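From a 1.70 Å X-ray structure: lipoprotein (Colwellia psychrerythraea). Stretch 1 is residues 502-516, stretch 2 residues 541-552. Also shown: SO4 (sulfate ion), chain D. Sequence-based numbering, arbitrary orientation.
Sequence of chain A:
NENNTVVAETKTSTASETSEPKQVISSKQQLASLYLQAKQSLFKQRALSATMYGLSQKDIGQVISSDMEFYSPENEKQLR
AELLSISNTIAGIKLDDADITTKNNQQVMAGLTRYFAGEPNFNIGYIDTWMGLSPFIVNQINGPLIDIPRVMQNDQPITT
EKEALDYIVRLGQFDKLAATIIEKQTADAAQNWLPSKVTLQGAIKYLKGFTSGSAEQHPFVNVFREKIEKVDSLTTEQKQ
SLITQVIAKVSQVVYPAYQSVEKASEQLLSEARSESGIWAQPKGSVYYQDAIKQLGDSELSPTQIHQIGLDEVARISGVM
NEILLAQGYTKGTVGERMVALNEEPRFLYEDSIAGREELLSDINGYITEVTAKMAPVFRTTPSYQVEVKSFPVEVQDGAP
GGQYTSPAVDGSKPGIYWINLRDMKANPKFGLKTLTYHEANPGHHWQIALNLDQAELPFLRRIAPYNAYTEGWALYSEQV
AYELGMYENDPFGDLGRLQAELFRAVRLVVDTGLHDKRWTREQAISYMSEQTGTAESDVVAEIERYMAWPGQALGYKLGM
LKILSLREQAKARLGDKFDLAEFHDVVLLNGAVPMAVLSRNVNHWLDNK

Stretch 1 (502-516) LFRAVRLVVDTGLHD
Stretch 2 541-552: AEIERYMAWPGQ

How do the two stretches lie against each other, and where does the second one begin to touch? Residues 502-515 and 541-548 are both helical, each helix beginning earlier in the chain; their axes approach to 9.9 Å, and their N-to-C directions differ by 54°, a signed crossing of -54°. The CA atoms set the register: Val510 to Ile543 7.9 Å, Asp511 to Tyr546 6.2 Å, Leu514 to Met547 7.3 Å. Ala541 makes no contact. Glu542 (chi1 m, chi2 m, chi3 -37°) points its CA-to-CB bond toward the first helix, where its CG lies 3.7 Å from Phe503 CZ, at the edge of that ring (chi1 t, chi2 87°). Its OE1 accepts a hydrogen bond from Arg507 NH2 at 2.9 Å and 168°, the direct contact of a salt bridge.

What do Ile543 and Arg545 add on the flanks of this helix? Ile543 (m, m) starts sideways, yet its end reaches in, bringing CD1 to 4.1 Å from Val510 CG2 and CG2 to 4.2 Å from Leu514 CD1. Glu544 points away. Arg545 (t, t, t, chi4 174°) also starts sideways and ends close to Arg507 (m, t, t, chi4 160°), with Arg545 NH2 3.4 Å from Arg507 NH2. Both are donors, so no hydrogen bond joins them; instead both give one to sulfate O4, Arg545 NH2 at 2.7 Å and Arg507 NH2 at 2.9 Å. The anion thus offsets the like charges, and it also takes a bond through O1 from Arg504 NH2 at 2.7 Å.

Why does Tyr546 dominate the centre? With chi1 m and chi2 -25°, it points toward stretch 1 and sits as a knob among Arg507, Val510, Asp511 and Leu514, giving up 97 Å² to the contact, the largest share of any residue. Its hydroxyl OH accepts from Arg507 NE at 2.8 Å and 169°, nearly straight, and makes a weak bond to Glu542 OE1 at 2.7 Å. Lower on the side chain, CE2 packs 3.7 Å from Val510 CG2 (chi1 m), and CB lies 4.1 Å from Leu514 CD1 (chi1 m, chi2 t). The Tyr546 carbonyl O receives His515 NE2 at 2.7 Å and 162°. Beside it, Met547 (m, t, p) places CG 4.2 Å from Leu514 CD1.

How does the chain close the contact once the helix ends? Trp549, at phi/psi -122/57, is the first residue to leave helical values, and its O receives a hydrogen bond at 2.7 Å from a water that also donates to Asp511 OD1 at 2.7 Å. Pro550 (-49/128) lays CB over one face of the His515 ring (m, chi2 -55°), 3.6 Å from the ring centroid, a CH-pi contact. Gly551, whose phi of 90° by itself favours glycine, directs N to the Asp511 carboxylate (t, chi2 81°) in two weak hydrogen bonds, to OD2 at 3.2 Å and OD1 at 3.4 Å.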

# COMPACT_ATOMS: atom_id res chain seq x y z
N LEU A 502 16.93 -3.53 -7.72
CA LEU A 502 16.97 -4.84 -8.36
C LEU A 502 15.75 -5.64 -7.97
O LEU A 502 15.11 -6.23 -8.84
CB LEU A 502 18.24 -5.58 -7.95
CG LEU A 502 18.34 -7.00 -8.56
CD1 LEU A 502 18.30 -7.05 -10.10
CD2 LEU A 502 19.66 -7.62 -8.03
N PHE A 503 15.35 -5.57 -6.70
CA PHE A 503 14.20 -6.33 -6.23
C PHE A 503 12.95 -5.89 -6.99
O PHE A 503 12.11 -6.71 -7.36
CB PHE A 503 14.07 -6.12 -4.71
CG PHE A 503 13.16 -7.08 -4.05
CD1 PHE A 503 13.64 -8.29 -3.62
CD2 PHE A 503 11.83 -6.80 -3.91
CE1 PHE A 503 12.77 -9.25 -2.99
CE2 PHE A 503 10.95 -7.74 -3.29
CZ PHE A 503 11.44 -8.94 -2.82
N ARG A 504 12.82 -4.59 -7.20
CA ARG A 504 11.67 -4.06 -7.87
C ARG A 504 11.69 -4.32 -9.40
O ARG A 504 10.64 -4.43 -10.01
CB ARG A 504 11.45 -2.61 -7.54
CG ARG A 504 10.69 -2.42 -6.26
CD ARG A 504 11.48 -1.90 -5.22
NE ARG A 504 10.85 -1.97 -3.88
CZ ARG A 504 11.39 -2.56 -2.86
NH1 ARG A 504 12.54 -3.26 -3.02
NH2 ARG A 504 10.75 -2.54 -1.69
N ALA A 505 12.86 -4.47 -10.00
CA ALA A 505 12.97 -4.93 -11.38
C ALA A 505 12.55 -6.40 -11.46
O ALA A 505 11.78 -6.79 -12.38
CB ALA A 505 14.40 -4.68 -11.85
N VAL A 506 13.02 -7.21 -10.52
CA VAL A 506 12.56 -8.60 -10.46
C VAL A 506 11.05 -8.71 -10.39
O VAL A 506 10.46 -9.63 -11.00
CB VAL A 506 13.27 -9.38 -9.31
CG1 VAL A 506 12.65 -10.77 -9.07
CG2 VAL A 506 14.78 -9.54 -9.66
N ARG A 507 10.40 -7.79 -9.64
CA ARG A 507 8.96 -7.75 -9.56
C ARG A 507 8.30 -7.66 -10.93
O ARG A 507 7.30 -8.34 -11.16
CB ARG A 507 8.49 -6.60 -8.67
CG ARG A 507 8.61 -6.89 -7.24
CD ARG A 507 8.05 -5.76 -6.36
NE ARG A 507 7.93 -6.17 -4.97
CZ ARG A 507 7.85 -5.32 -3.93
NH1 ARG A 507 7.79 -4.00 -4.13
NH2 ARG A 507 7.80 -5.80 -2.69
N LEU A 508 8.85 -6.89 -11.84
CA LEU A 508 8.28 -6.82 -13.23
C LEU A 508 8.31 -8.20 -13.90
O LEU A 508 7.36 -8.66 -14.59
CB LEU A 508 9.08 -5.84 -14.08
CG LEU A 508 9.01 -4.37 -13.67
CD1 LEU A 508 9.73 -3.62 -14.81
CD2 LEU A 508 7.55 -3.87 -13.48
N VAL A 509 9.42 -8.91 -13.67
CA VAL A 509 9.61 -10.21 -14.29
C VAL A 509 8.67 -11.27 -13.69
O VAL A 509 8.00 -12.07 -14.42
CB VAL A 509 11.05 -10.67 -14.16
CG1 VAL A 509 11.19 -12.05 -14.81
CG2 VAL A 509 12.05 -9.72 -14.83
N VAL A 510 8.62 -11.32 -12.36
CA VAL A 510 7.86 -12.39 -11.69
C VAL A 510 6.32 -12.14 -11.71
O VAL A 510 5.54 -13.12 -11.75
CB VAL A 510 8.35 -12.71 -10.22
CG1 VAL A 510 9.84 -13.27 -10.25
CG2 VAL A 510 8.19 -11.54 -9.30
N ASP A 511 5.87 -10.89 -11.66
CA ASP A 511 4.41 -10.67 -11.66
C ASP A 511 3.87 -10.99 -13.04
O ASP A 511 2.89 -11.73 -13.16
CB ASP A 511 4.09 -9.22 -11.25
CG ASP A 511 2.62 -8.97 -11.05
OD1 ASP A 511 2.10 -9.31 -9.98
OD2 ASP A 511 1.98 -8.49 -12.01
N THR A 512 4.55 -10.50 -14.08
CA THR A 512 4.14 -10.87 -15.46
C THR A 512 4.38 -12.39 -15.69
O THR A 512 3.64 -13.06 -16.41
CB THR A 512 4.87 -10.08 -16.51
OG1 THR A 512 6.31 -10.16 -16.33
CG2 THR A 512 4.51 -8.60 -16.46
N GLY A 513 5.45 -12.92 -15.08
CA GLY A 513 5.76 -14.38 -15.12
C GLY A 513 4.58 -15.22 -14.67
O GLY A 513 4.09 -16.06 -15.43
N LEU A 514 4.17 -15.00 -13.44
CA LEU A 514 3.03 -15.71 -12.84
C LEU A 514 1.73 -15.49 -13.59
O LEU A 514 0.98 -16.44 -13.83
CB LEU A 514 2.82 -15.19 -11.42
CG LEU A 514 3.84 -15.61 -10.40
CD1 LEU A 514 3.79 -14.62 -9.19
CD2 LEU A 514 3.66 -17.03 -9.92
N HIS A 515 1.41 -14.25 -13.91
CA HIS A 515 0.04 -13.91 -14.28
C HIS A 515 -0.22 -13.98 -15.79
O HIS A 515 -1.37 -14.10 -16.21
CB HIS A 515 -0.31 -12.53 -13.75
CG HIS A 515 -0.44 -12.52 -12.25
ND1 HIS A 515 -1.30 -13.38 -11.58
CD2 HIS A 515 0.23 -11.84 -11.29
CE1 HIS A 515 -1.21 -13.16 -10.28
NE2 HIS A 515 -0.30 -12.22 -10.08
N ASP A 516 0.84 -13.93 -16.59
CA ASP A 516 0.74 -14.06 -18.07
C ASP A 516 1.55 -15.20 -18.69
O ASP A 516 1.03 -15.91 -19.59
CB ASP A 516 1.13 -12.74 -18.73
CG ASP A 516 1.02 -12.80 -20.27
OD1 ASP A 516 -0.08 -12.78 -20.78
OD2 ASP A 516 2.06 -12.96 -20.93
N ALA A 541 6.81 -15.18 0.88
CA ALA A 541 5.73 -14.24 1.18
C ALA A 541 5.49 -13.25 0.03
O ALA A 541 4.33 -12.90 -0.25
CB ALA A 541 6.00 -13.51 2.48
N GLU A 542 6.55 -12.79 -0.63
CA GLU A 542 6.40 -11.91 -1.75
C GLU A 542 5.67 -12.57 -2.91
O GLU A 542 4.71 -12.00 -3.50
CB GLU A 542 7.76 -11.42 -2.23
CG GLU A 542 8.49 -10.58 -1.24
CD GLU A 542 7.94 -9.21 -1.11
OE1 GLU A 542 7.49 -8.58 -2.12
OE2 GLU A 542 7.94 -8.77 0.04
N ILE A 543 6.14 -13.74 -3.32
CA ILE A 543 5.49 -14.42 -4.46
C ILE A 543 3.99 -14.69 -4.15
O ILE A 543 3.12 -14.41 -4.97
CB ILE A 543 6.22 -15.76 -4.84
CG1 ILE A 543 7.63 -15.45 -5.33
CG2 ILE A 543 5.33 -16.63 -5.85
CD1 ILE A 543 7.77 -14.34 -6.40
N GLU A 544 3.66 -15.10 -2.92
CA GLU A 544 2.24 -15.29 -2.58
C GLU A 544 1.43 -13.99 -2.54
O GLU A 544 0.27 -13.95 -2.89
CB GLU A 544 2.08 -16.10 -1.28
CG GLU A 544 2.72 -17.55 -1.47
CD GLU A 544 2.63 -18.47 -0.29
OE1 GLU A 544 1.96 -18.09 0.70
OE2 GLU A 544 3.13 -19.62 -0.40
N ARG A 545 2.06 -12.90 -2.15
CA ARG A 545 1.48 -11.57 -2.24
C ARG A 545 1.14 -11.28 -3.73
O ARG A 545 0.04 -10.81 -4.02
CB ARG A 545 2.47 -10.51 -1.71
CG ARG A 545 2.24 -9.11 -2.19
CD ARG A 545 3.32 -8.17 -1.64
NE ARG A 545 3.39 -6.94 -2.39
CZ ARG A 545 4.15 -5.93 -2.03
NH1 ARG A 545 4.20 -4.86 -2.78
NH2 ARG A 545 4.89 -6.04 -0.93
N TYR A 546 2.08 -11.51 -4.63
CA TYR A 546 1.90 -11.14 -6.06
C TYR A 546 0.75 -11.92 -6.64
O TYR A 546 -0.05 -11.44 -7.47
CB TYR A 546 3.15 -11.34 -6.90
CG TYR A 546 4.37 -10.62 -6.34
CD1 TYR A 546 4.28 -9.52 -5.53
CD2 TYR A 546 5.61 -11.13 -6.58
CE1 TYR A 546 5.44 -8.94 -5.02
CE2 TYR A 546 6.77 -10.54 -6.06
CZ TYR A 546 6.66 -9.50 -5.28
OH TYR A 546 7.87 -8.99 -4.75
N MET A 547 0.64 -13.15 -6.16
CA MET A 547 -0.46 -14.06 -6.60
C MET A 547 -1.83 -13.50 -6.17
O MET A 547 -2.78 -13.60 -6.91
CB MET A 547 -0.28 -15.48 -6.06
CG MET A 547 0.88 -16.30 -6.66
SD MET A 547 1.38 -17.83 -5.72
CE MET A 547 -0.29 -18.63 -5.63
N ALA A 548 -1.92 -12.87 -5.00
CA ALA A 548 -3.17 -12.30 -4.45
C ALA A 548 -3.46 -10.92 -5.01
O ALA A 548 -4.61 -10.49 -5.00
CB ALA A 548 -3.09 -12.19 -2.88
N TRP A 549 -2.40 -10.20 -5.41
CA TRP A 549 -2.47 -8.80 -5.89
C TRP A 549 -1.92 -8.61 -7.30
O TRP A 549 -0.99 -7.87 -7.52
CB TRP A 549 -1.68 -7.86 -4.97
CG TRP A 549 -2.15 -7.70 -3.61
CD1 TRP A 549 -3.36 -8.06 -3.08
CD2 TRP A 549 -1.45 -7.02 -2.55
NE1 TRP A 549 -3.43 -7.70 -1.76
CE2 TRP A 549 -2.27 -7.08 -1.41
CE3 TRP A 549 -0.20 -6.42 -2.45
CZ2 TRP A 549 -1.87 -6.53 -0.19
CZ3 TRP A 549 0.21 -5.91 -1.24
CH2 TRP A 549 -0.64 -5.93 -0.13
N PRO A 550 -2.46 -9.32 -8.30
CA PRO A 550 -1.96 -9.16 -9.64
C PRO A 550 -1.84 -7.73 -10.13
O PRO A 550 -2.77 -6.93 -10.04
CB PRO A 550 -2.96 -9.94 -10.51
CG PRO A 550 -3.87 -10.55 -9.61
CD PRO A 550 -3.76 -9.95 -8.26
N GLY A 551 -0.64 -7.42 -10.62
CA GLY A 551 -0.28 -6.13 -11.19
C GLY A 551 0.28 -5.11 -10.25
O GLY A 551 0.93 -4.13 -10.71
N GLN A 552 0.00 -5.24 -8.96
CA GLN A 552 0.37 -4.24 -7.95
C GLN A 552 1.90 -4.10 -7.93
O GLN A 552 2.38 -2.95 -7.79
CB GLN A 552 -0.21 -4.49 -6.55
CG GLN A 552 0.04 -3.35 -5.53
CD GLN A 552 1.41 -3.26 -4.95
OE1 GLN A 552 2.09 -4.27 -4.75
NE2 GLN A 552 1.83 -2.01 -4.53
S SO4 D . 7.03 -2.56 -0.70
O1 SO4 D . 8.09 -2.27 -1.70
O2 SO4 D . 7.53 -2.22 0.59
O3 SO4 D . 5.82 -1.72 -0.89
O4 SO4 D . 6.53 -3.90 -0.86
O HOH W 1 1.68 -7.98 -7.68